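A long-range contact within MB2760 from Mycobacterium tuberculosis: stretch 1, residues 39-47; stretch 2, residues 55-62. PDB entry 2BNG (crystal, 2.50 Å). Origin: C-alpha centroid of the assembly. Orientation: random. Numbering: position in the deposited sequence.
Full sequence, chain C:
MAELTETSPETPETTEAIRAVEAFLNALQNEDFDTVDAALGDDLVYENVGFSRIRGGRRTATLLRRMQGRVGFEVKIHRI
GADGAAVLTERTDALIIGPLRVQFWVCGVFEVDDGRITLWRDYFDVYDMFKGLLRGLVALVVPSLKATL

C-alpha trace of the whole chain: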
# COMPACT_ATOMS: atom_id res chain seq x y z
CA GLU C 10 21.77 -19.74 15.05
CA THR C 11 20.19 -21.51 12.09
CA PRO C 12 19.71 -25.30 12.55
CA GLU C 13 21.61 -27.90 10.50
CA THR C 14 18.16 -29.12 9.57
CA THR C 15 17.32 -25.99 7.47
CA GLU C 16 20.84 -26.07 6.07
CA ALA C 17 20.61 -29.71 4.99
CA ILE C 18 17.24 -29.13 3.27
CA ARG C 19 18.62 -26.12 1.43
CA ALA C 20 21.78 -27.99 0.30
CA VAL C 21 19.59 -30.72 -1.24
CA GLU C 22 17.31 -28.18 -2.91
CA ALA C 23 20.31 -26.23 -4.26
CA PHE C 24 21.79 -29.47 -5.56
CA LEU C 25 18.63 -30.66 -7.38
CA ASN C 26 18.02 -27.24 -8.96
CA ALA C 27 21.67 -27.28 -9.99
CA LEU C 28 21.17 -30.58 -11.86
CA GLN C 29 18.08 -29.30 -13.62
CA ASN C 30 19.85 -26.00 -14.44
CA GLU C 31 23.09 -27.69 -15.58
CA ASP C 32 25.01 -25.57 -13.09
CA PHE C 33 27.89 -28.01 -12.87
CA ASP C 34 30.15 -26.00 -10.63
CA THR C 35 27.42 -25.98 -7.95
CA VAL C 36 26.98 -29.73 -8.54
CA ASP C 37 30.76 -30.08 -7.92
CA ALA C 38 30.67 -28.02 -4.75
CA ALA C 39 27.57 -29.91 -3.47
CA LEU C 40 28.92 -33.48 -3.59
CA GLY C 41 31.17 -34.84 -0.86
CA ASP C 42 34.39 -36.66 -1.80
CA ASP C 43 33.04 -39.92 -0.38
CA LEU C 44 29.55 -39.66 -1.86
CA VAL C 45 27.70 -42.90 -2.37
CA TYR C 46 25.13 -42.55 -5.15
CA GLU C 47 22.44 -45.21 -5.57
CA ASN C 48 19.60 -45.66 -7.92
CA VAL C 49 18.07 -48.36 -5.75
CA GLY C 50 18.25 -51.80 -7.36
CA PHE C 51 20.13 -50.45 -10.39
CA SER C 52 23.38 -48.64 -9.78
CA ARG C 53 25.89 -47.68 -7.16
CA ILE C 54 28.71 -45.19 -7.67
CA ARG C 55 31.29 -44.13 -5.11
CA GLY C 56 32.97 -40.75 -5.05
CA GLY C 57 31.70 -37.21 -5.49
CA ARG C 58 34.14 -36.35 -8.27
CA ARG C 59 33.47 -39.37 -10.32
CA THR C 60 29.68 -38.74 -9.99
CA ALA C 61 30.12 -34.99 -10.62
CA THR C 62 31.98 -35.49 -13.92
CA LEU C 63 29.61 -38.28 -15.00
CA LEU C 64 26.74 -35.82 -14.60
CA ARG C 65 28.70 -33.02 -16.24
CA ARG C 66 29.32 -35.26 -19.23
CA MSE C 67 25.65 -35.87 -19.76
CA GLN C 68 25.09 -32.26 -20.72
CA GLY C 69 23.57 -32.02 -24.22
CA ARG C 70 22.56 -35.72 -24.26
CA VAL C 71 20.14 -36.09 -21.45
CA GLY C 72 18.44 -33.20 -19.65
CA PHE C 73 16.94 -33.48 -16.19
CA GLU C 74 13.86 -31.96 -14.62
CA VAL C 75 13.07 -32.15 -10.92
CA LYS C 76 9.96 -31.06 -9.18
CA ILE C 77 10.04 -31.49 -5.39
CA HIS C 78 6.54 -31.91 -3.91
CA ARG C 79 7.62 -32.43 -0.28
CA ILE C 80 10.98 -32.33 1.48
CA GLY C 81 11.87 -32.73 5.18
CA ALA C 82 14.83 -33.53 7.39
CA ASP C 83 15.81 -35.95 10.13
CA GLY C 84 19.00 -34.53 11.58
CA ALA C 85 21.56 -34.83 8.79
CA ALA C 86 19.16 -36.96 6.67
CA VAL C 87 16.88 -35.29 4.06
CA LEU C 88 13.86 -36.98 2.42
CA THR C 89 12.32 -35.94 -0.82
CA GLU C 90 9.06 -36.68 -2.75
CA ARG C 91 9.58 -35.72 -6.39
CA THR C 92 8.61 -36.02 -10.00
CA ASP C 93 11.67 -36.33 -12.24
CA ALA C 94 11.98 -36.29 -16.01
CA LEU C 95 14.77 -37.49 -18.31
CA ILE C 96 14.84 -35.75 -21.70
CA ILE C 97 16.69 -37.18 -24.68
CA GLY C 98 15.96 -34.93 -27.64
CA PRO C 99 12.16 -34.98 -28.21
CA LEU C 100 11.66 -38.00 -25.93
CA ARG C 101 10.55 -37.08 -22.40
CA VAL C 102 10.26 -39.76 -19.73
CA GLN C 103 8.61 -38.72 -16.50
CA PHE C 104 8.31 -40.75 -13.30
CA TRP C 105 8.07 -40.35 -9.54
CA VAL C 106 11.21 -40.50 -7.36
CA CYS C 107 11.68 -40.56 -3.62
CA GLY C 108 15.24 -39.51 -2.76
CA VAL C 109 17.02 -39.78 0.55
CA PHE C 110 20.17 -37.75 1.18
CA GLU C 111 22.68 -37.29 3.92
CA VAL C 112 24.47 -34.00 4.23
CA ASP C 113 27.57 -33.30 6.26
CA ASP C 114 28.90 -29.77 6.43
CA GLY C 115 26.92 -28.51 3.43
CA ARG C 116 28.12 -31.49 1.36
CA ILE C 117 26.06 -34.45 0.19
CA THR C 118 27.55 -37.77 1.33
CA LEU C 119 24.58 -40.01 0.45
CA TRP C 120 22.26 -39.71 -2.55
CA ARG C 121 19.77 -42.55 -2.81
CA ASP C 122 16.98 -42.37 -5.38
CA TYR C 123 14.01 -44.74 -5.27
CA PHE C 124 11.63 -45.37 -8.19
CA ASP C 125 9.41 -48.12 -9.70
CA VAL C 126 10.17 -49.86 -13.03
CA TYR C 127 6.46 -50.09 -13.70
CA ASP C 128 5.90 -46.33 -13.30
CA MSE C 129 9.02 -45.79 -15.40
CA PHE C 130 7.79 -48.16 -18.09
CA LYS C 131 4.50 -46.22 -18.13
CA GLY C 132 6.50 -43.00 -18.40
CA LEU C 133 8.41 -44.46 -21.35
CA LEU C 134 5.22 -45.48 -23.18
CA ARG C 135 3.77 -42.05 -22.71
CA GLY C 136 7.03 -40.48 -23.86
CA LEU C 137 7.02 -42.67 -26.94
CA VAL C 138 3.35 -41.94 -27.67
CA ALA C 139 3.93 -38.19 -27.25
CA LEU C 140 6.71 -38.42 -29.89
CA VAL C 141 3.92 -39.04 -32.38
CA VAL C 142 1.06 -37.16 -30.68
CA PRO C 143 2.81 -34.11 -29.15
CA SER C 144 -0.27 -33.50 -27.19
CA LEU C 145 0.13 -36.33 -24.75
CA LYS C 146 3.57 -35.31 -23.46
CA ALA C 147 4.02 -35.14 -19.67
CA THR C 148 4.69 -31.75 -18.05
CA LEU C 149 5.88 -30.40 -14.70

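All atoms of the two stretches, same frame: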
# COMPACT_ATOMS: atom_id res chain seq x y z
N ALA C 39 28.60 -29.29 -4.31
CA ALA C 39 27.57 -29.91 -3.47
C ALA C 39 27.91 -31.34 -3.04
O ALA C 39 27.43 -31.81 -2.02
CB ALA C 39 26.22 -29.88 -4.16
N LEU C 40 28.75 -32.04 -3.81
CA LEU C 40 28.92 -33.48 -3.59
C LEU C 40 30.19 -33.78 -2.81
O LEU C 40 31.28 -33.41 -3.23
CB LEU C 40 28.90 -34.27 -4.90
CG LEU C 40 27.64 -34.17 -5.78
CD1 LEU C 40 27.82 -34.97 -7.08
CD2 LEU C 40 26.38 -34.61 -5.03
N GLY C 41 30.04 -34.46 -1.68
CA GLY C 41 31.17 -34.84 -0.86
C GLY C 41 32.10 -35.82 -1.57
O GLY C 41 31.66 -36.63 -2.39
N ASP C 42 33.38 -35.74 -1.25
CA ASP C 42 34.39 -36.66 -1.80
C ASP C 42 34.06 -38.14 -1.67
O ASP C 42 34.32 -38.91 -2.59
CB ASP C 42 35.77 -36.37 -1.22
CG ASP C 42 36.41 -35.12 -1.82
OD1 ASP C 42 37.44 -34.65 -1.29
OD2 ASP C 42 35.88 -34.60 -2.83
N ASP C 43 33.44 -38.54 -0.56
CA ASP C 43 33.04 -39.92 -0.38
C ASP C 43 31.55 -40.20 -0.58
O ASP C 43 31.00 -41.14 -0.00
CB ASP C 43 33.48 -40.41 0.97
CG ASP C 43 34.97 -40.63 1.02
OD1 ASP C 43 35.40 -41.54 1.73
OD2 ASP C 43 35.75 -39.91 0.35
N LEU C 44 30.92 -39.41 -1.44
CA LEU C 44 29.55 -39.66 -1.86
C LEU C 44 29.34 -41.12 -2.24
O LEU C 44 30.15 -41.70 -2.98
CB LEU C 44 29.20 -38.78 -3.06
CG LEU C 44 27.81 -38.97 -3.67
CD1 LEU C 44 26.68 -38.48 -2.73
CD2 LEU C 44 27.75 -38.28 -5.03
N VAL C 45 28.26 -41.72 -1.72
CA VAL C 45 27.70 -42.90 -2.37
C VAL C 45 26.36 -42.57 -3.01
O VAL C 45 25.43 -42.04 -2.36
CB VAL C 45 27.75 -44.25 -1.52
CG1 VAL C 45 28.44 -44.10 -0.13
CG2 VAL C 45 26.40 -44.96 -1.46
N TYR C 46 26.29 -42.87 -4.31
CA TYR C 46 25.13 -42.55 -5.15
C TYR C 46 24.45 -43.81 -5.70
O TYR C 46 25.01 -44.57 -6.52
CB TYR C 46 25.55 -41.61 -6.29
CG TYR C 46 24.52 -41.43 -7.39
CD1 TYR C 46 23.17 -41.25 -7.10
CD2 TYR C 46 24.92 -41.42 -8.73
CE1 TYR C 46 22.22 -41.05 -8.12
CE2 TYR C 46 23.98 -41.25 -9.77
CZ TYR C 46 22.64 -41.07 -9.45
OH TYR C 46 21.69 -40.90 -10.42
N GLU C 47 23.20 -44.01 -5.26
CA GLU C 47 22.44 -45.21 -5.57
C GLU C 47 21.15 -44.85 -6.27
O GLU C 47 20.39 -44.02 -5.79
CB GLU C 47 22.09 -45.99 -4.30
CG GLU C 47 23.29 -46.67 -3.65
CD GLU C 47 23.04 -47.15 -2.21
OE1 GLU C 47 22.02 -46.78 -1.55
OE2 GLU C 47 23.91 -47.92 -1.72
N ARG C 55 30.57 -44.71 -6.23
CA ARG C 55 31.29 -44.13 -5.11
C ARG C 55 32.23 -43.01 -5.50
O ARG C 55 33.09 -43.18 -6.36
CB ARG C 55 32.09 -45.21 -4.44
CG ARG C 55 31.24 -46.38 -4.23
CD ARG C 55 31.93 -47.29 -3.37
NE ARG C 55 32.24 -46.46 -2.23
CZ ARG C 55 31.72 -46.64 -1.03
NH1 ARG C 55 30.90 -47.61 -0.72
NH2 ARG C 55 32.06 -45.82 -0.09
N GLY C 56 32.07 -41.87 -4.84
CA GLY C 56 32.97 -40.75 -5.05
C GLY C 56 32.27 -39.58 -5.70
O GLY C 56 31.72 -39.71 -6.79
N GLY C 57 32.31 -38.44 -5.02
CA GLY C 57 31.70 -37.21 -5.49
C GLY C 57 32.23 -36.71 -6.82
O GLY C 57 31.47 -36.28 -7.68
N ARG C 58 33.54 -36.76 -7.00
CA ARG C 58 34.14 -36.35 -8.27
C ARG C 58 33.84 -37.19 -9.46
O ARG C 58 33.71 -36.67 -10.57
CB ARG C 58 35.62 -36.40 -8.15
CG ARG C 58 36.02 -35.30 -7.44
CD ARG C 58 37.30 -35.63 -7.07
NE ARG C 58 37.59 -34.67 -6.15
CZ ARG C 58 37.54 -33.46 -6.55
NH1 ARG C 58 37.24 -33.18 -7.81
NH2 ARG C 58 37.80 -32.59 -5.68
N ARG C 59 33.81 -38.49 -9.25
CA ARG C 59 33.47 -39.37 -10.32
C ARG C 59 32.00 -39.18 -10.72
O ARG C 59 31.69 -39.17 -11.91
CB ARG C 59 33.79 -40.79 -9.90
CG ARG C 59 33.41 -41.81 -10.91
CD ARG C 59 34.32 -42.99 -10.81
NE ARG C 59 33.57 -44.23 -10.81
CZ ARG C 59 33.78 -45.24 -9.99
NH1 ARG C 59 34.74 -45.22 -9.10
NH2 ARG C 59 33.06 -46.32 -10.06
N THR C 60 31.11 -39.00 -9.73
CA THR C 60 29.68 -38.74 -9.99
C THR C 60 29.48 -37.36 -10.64
O THR C 60 28.71 -37.23 -11.61
CB THR C 60 28.83 -38.85 -8.70
OG1 THR C 60 28.93 -40.18 -8.19
CG2 THR C 60 27.36 -38.52 -8.97
N ALA C 61 30.18 -36.36 -10.11
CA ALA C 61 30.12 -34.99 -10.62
C ALA C 61 30.50 -34.90 -12.10
O ALA C 61 29.80 -34.23 -12.86
CB ALA C 61 30.96 -34.06 -9.78
N THR C 62 31.58 -35.57 -12.50
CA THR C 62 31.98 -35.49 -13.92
C THR C 62 31.13 -36.39 -14.82
O THR C 62 30.93 -36.07 -16.00
CB THR C 62 33.54 -35.63 -14.20
OG1 THR C 62 33.99 -36.93 -13.87
CG2 THR C 62 34.33 -34.71 -13.36
O HOH W 1 35.57 -38.18 -5.00

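The two stretches meet where a corner in the first chain segment receives the start of a helix in the second. Gly-41 to Leu-44 form a type I turn, closed by Leu-44 N to Gly-41 O at 3.0 Å, and the strand that follows pairs with Arg-55 before the helix begins at Gly-57. Val-45 and Arg-55 are an antiparallel, non-hydrogen-bonded pair, their CA atoms 4.7 Å apart. Next to it, Gly-56 N donates to Leu-44 O at 2.7 Å and 175°, nearly linear; Gly-57 N donates to Asp-42 O at 3.2 Å and 159°. Strand 44-47 and the helix run 48° apart in direction, with axes approaching to 8.3 Å.

The two glycines are required for different reasons, and only Gly-57 is required by the close approach itself. Gly-56, the N-cap residue, has phi/psi of 113/122, where a CB would be jammed against the preceding carbonyl oxygen. Gly-57 has ordinary helical angles, so its constraint is packing: an ideal CB would lie 2.1 Å from Gly-41 O, a clash. Without one, Gly-57 CA comes within 3.2 Å of Gly-41 O, a CA-H...O contact with 128° at the hydrogen.

Behind the backbone bonds, Leu-40, Leu-44, Tyr-46 and Thr-60 all direct CA-to-CB toward the other stretch. Leu-40 is m,t (-59°, 178°), which brings CD1 to 4.2 Å from Ala-61 CB and 4.0 Å from Thr-60 CG2. Leu-44 is t,p (177°, 69°); its CD2 lies 3.9 Å from Thr-60 OG1. Thr-60 adopts m (-61°), and this rotamer serves two environments: OG1 turns back along the helix to donate to Gly-56 O at 3.2 Å, satisfying the buried hydroxyl, while CG2 is left to pack against apolar neighbours. Tyr-46, with chi1 t (168°), brings CD2 to 3.8 Å from that methyl.

On the sheet face carrying Val-45 and Arg-55, chemistry is less specific. The Arg-55 guanidinium lays one face over Val-45, with NH2 4.0 Å from CG1, a bend consistent with chi3 at p (54°). Val-45 chi1 is -2°, between wells, so its rotamer is best treated cautiously at 2.50 Å.

Toward solvent, Asp-42 points its CA-to-CB bond away, yet chi1 m (-76°) lets the carboxylate return toward the helix. Arg-58 leaves sideways and extends through m,t,t, giving a long salt bridge of 3.7 Å from Asp-42 OD2 to Arg-58 NE. A water reinforces this edge, donating to Asp-42 O at 2.8 Å and accepting from Arg-58 N at 3.2 Å.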